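Local coordinates for succinate-semialdehyde dehydrogenase (Synechococcus sp., PDB 4ITA), which probably oxidises succinic semialdehyde to succinate, using NADP+ as the electron acceptor, as a member of the aldehyde dehydrogenase family, at residues Ala153-Ala158 with Gly180-Leu185. Residues are numbered along the deposited sequence; the frame is centred on the assembly and turned at random.
Sequences AVLKHA and GVFQTL. With NDP (NADPH dihydro-nicotinamide-adenine-dinucleotide phosphate), chain C; EDO (1,2-ethanediol), chain E.
Between His157 and Leu185 a water stands in for a direct backbone bond: it accepts from His157 N at 2.9 Å and donates to Leu185 O. The two strands are the parallel neighbours of a beta-alpha-beta unit in the Rossmann-type cofactor domain, joined through helix 162-175. Ahead of that water, Ala153 N bonds Val181 O, Gln183 N bonds Ala153 O, Leu155 N bonds Gln183 O, and Leu185 N reaches Leu155 O at 2.7 Å, with an N-H...O angle of 167°. A second water donates to Ala153 O and Gly180 O and accepts from Gln183 NE2, which also donates to Lys30 O. On the face towards helices 137-149 and 162-175, Phe182 has CG anti to its backbone N (chi1 -176°), beside the carbonyl carbon, and from there the ring comes nearer to strand 153-156, oblique to Ala153 CB and Leu155 CB, with CZ 3.8 Å from Leu155 CB. On the other face, beside helix 24-41, Leu185 CD1 packs against Val154 CB, 3.8 Å away. The side chain of Lys156 starts on the Val154 face, but its end leads away to the 2'-phosphate on the adenosine ribose of NADPH, a grip that fits NADP use. Its NZ donates to His157 O and Ile187 O, and to phosphate oxygen O1X of NADPH at 2.8 Å.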
loop_
_atom_site.group_PDB
_atom_site.type_symbol
_atom_site.label_atom_id
_atom_site.label_comp_id
_atom_site.label_asym_id
_atom_site.label_seq_id
_atom_site.Cartn_x
_atom_site.Cartn_y
_atom_site.Cartn_z
ATOM N N ALA A 153 13.747 -6.147 10.980
ATOM C CA ALA A 153 13.990 -4.915 10.254
ATOM C C ALA A 153 15.457 -4.645 10.021
ATOM O O ALA A 153 16.307 -4.943 10.863
ATOM C CB ALA A 153 13.363 -3.746 10.989
ATOM N N VAL A 154 15.743 -4.078 8.858
ATOM C CA VAL A 154 17.052 -3.503 8.580
ATOM C C VAL A 154 16.850 -2.017 8.331
ATOM O O VAL A 154 15.945 -1.620 7.596
ATOM C CB VAL A 154 17.793 -4.213 7.409
ATOM C CG1 VAL A 154 18.151 -5.643 7.807
ATOM C CG2 VAL A 154 16.953 -4.204 6.121
ATOM N N LEU A 155 17.680 -1.209 8.978
ATOM C CA LEU A 155 17.576 0.244 8.910
ATOM C C LEU A 155 18.718 0.840 8.107
ATOM O O LEU A 155 19.886 0.610 8.426
ATOM C CB LEU A 155 17.630 0.830 10.318
ATOM C CG LEU A 155 17.846 2.342 10.438
ATOM C CD1 LEU A 155 16.671 3.146 9.893
ATOM C CD2 LEU A 155 18.152 2.731 11.885
ATOM N N LYS A 156 18.384 1.606 7.076
ATOM C CA LYS A 156 19.346 2.489 6.433
ATOM C C LYS A 156 18.995 3.897 6.878
ATOM O O LYS A 156 18.014 4.495 6.422
ATOM C CB LYS A 156 19.307 2.355 4.904
ATOM C CG LYS A 156 20.324 3.237 4.173
ATOM C CD LYS A 156 19.726 4.550 3.643
ATOM C CE LYS A 156 20.772 5.403 2.910
ATOM N NZ LYS A 156 21.780 6.016 3.833
ATOM N N HIS A 157 19.772 4.409 7.825
ATOM C CA HIS A 157 19.556 5.749 8.342
ATOM C C HIS A 157 20.314 6.746 7.472
ATOM O O HIS A 157 21.110 6.371 6.606
ATOM C CB HIS A 157 20.008 5.839 9.808
ATOM C CG HIS A 157 19.135 6.707 10.659
ATOM N ND1 HIS A 157 18.459 7.800 10.160
ATOM C CD2 HIS A 157 18.824 6.637 11.977
ATOM C CE1 HIS A 157 17.766 8.366 11.134
ATOM N NE2 HIS A 157 17.972 7.682 12.246
ATOM N N ALA A 158 20.065 8.025 7.710
ATOM C CA ALA A 158 20.759 9.078 6.989
ATOM C C ALA A 158 22.256 8.997 7.282
ATOM O O ALA A 158 22.664 8.622 8.386
ATOM C CB ALA A 158 20.207 10.422 7.408
ATOM N N GLY A 180 19.755 -10.059 15.022
ATOM C CA GLY A 180 19.180 -10.165 13.686
ATOM C C GLY A 180 17.758 -9.659 13.571
ATOM O O GLY A 180 17.231 -9.527 12.468
ATOM N N VAL A 181 17.116 -9.391 14.704
ATOM C CA VAL A 181 15.760 -8.869 14.665
ATOM C C VAL A 181 15.740 -7.408 14.225
ATOM O O VAL A 181 14.817 -6.978 13.533
ATOM C CB VAL A 181 15.043 -9.101 16.015
ATOM C CG1 VAL A 181 13.746 -8.302 16.106
ATOM C CG2 VAL A 181 14.787 -10.595 16.207
ATOM N N PHE A 182 16.747 -6.646 14.633
ATOM C CA PHE A 182 16.904 -5.274 14.166
ATOM C C PHE A 182 18.373 -5.041 13.868
ATOM O O PHE A 182 19.225 -5.288 14.724
ATOM C CB PHE A 182 16.419 -4.259 15.211
ATOM C CG PHE A 182 16.465 -2.830 14.727
ATOM C CD1 PHE A 182 17.662 -2.113 14.710
ATOM C CD2 PHE A 182 15.312 -2.208 14.291
ATOM C CE1 PHE A 182 17.699 -0.796 14.249
ATOM C CE2 PHE A 182 15.340 -0.893 13.832
ATOM C CZ PHE A 182 16.536 -0.191 13.811
ATOM N N GLN A 183 18.677 -4.553 12.671
ATOM C CA GLN A 183 20.062 -4.267 12.323
ATOM C C GLN A 183 20.182 -2.935 11.628
ATOM O O GLN A 183 19.490 -2.670 10.645
ATOM C CB GLN A 183 20.653 -5.357 11.421
ATOM C CG GLN A 183 20.776 -6.731 12.077
ATOM C CD GLN A 183 21.304 -7.770 11.104
ATOM O OE1 GLN A 183 22.505 -8.065 11.066
ATOM N NE2 GLN A 183 20.414 -8.313 10.292
ATOM N N THR A 184 21.081 -2.108 12.136
ATOM C CA THR A 184 21.471 -0.876 11.475
ATOM C C THR A 184 22.489 -1.157 10.382
ATOM O O THR A 184 23.504 -1.818 10.617
ATOM C CB THR A 184 22.053 0.086 12.499
ATOM O OG1 THR A 184 20.972 0.596 13.286
ATOM C CG2 THR A 184 22.797 1.245 11.829
ATOM N N LEU A 185 22.191 -0.680 9.179
ATOM C CA LEU A 185 23.102 -0.801 8.044
ATOM C C LEU A 185 23.774 0.531 7.808
ATOM O O LEU A 185 23.123 1.498 7.392
ATOM C CB LEU A 185 22.353 -1.229 6.778
ATOM C CG LEU A 185 21.451 -2.461 6.885
ATOM C CD1 LEU A 185 20.805 -2.749 5.538
ATOM C CD2 LEU A 185 22.224 -3.679 7.371
HETATM P PA NDP C . 16.563 12.704 1.868
HETATM O O1A NDP C . 15.434 12.129 1.063
HETATM O O2A NDP C . 17.725 13.355 1.169
HETATM O O5B NDP C . 17.161 11.546 2.795
HETATM C C5B NDP C . 16.323 10.695 3.588
HETATM C C4B NDP C . 16.868 9.269 3.611
HETATM O O4B NDP C . 16.799 8.728 2.289
HETATM C C3B NDP C . 18.339 9.185 4.002
HETATM O O3B NDP C . 18.566 7.935 4.666
HETATM C C2B NDP C . 19.043 9.175 2.659
HETATM O O2B NDP C . 20.327 8.567 2.693
HETATM C C1B NDP C . 18.100 8.295 1.886
HETATM N N9A NDP C . 18.145 8.456 0.425
HETATM C C8A NDP C . 18.309 9.587 -0.289
HETATM N N7A NDP C . 18.252 9.314 -1.615
HETATM C C5A NDP C . 18.025 7.997 -1.745
HETATM C C6A NDP C . 17.854 7.041 -2.850
HETATM N N6A NDP C . 17.908 7.470 -4.127
HETATM N N1A NDP C . 17.643 5.750 -2.530
HETATM C C2A NDP C . 17.582 5.315 -1.265
HETATM N N3A NDP C . 17.735 6.125 -0.206
HETATM C C4A NDP C . 17.952 7.442 -0.397
HETATM O O3 NDP C . 15.815 13.704 2.909
HETATM P PN NDP C . 16.232 15.112 3.603
HETATM O O1N NDP C . 16.937 16.029 2.628
HETATM O O2N NDP C . 16.854 14.785 4.933
HETATM O O5D NDP C . 14.777 15.744 3.880
HETATM C C5D NDP C . 13.889 15.132 4.806
HETATM C C4D NDP C . 12.518 14.977 4.172
HETATM O O4D NDP C . 11.746 14.022 4.915
HETATM C C3D NDP C . 11.712 16.261 4.179
HETATM O O3D NDP C . 11.038 16.427 2.927
HETATM C C2D NDP C . 10.759 16.015 5.332
HETATM O O2D NDP C . 9.601 16.841 5.212
HETATM C C1D NDP C . 10.438 14.544 5.157
HETATM N N1N NDP C . 9.857 14.005 6.395
HETATM C C2N NDP C . 8.750 13.245 6.350
HETATM C C3N NDP C . 7.942 13.125 7.480
HETATM C C7N NDP C . 6.715 12.262 7.478
HETATM O O7N NDP C . 6.531 11.511 8.433
HETATM N N7N NDP C . 5.861 12.329 6.460
HETATM C C4N NDP C . 8.268 13.874 8.750
HETATM C C5N NDP C . 9.686 14.209 8.772
HETATM C C6N NDP C . 10.424 14.262 7.592
HETATM P P2B NDP C . 21.674 9.443 2.719
HETATM O O1X NDP C . 22.736 8.383 2.729
HETATM O O2X NDP C . 21.679 10.272 1.456
HETATM O O3X NDP C . 21.672 10.271 3.969
HETATM C C1 EDO E . 19.652 -5.598 18.021
HETATM O O1 EDO E . 20.744 -6.517 18.116
HETATM C C2 EDO E . 18.327 -6.325 18.204
HETATM O O2 EDO E . 18.150 -7.322 17.191
HETATM O O HOH W 1 17.657 -7.434 10.777
HETATM O O HOH W 2 22.204 3.493 9.086
#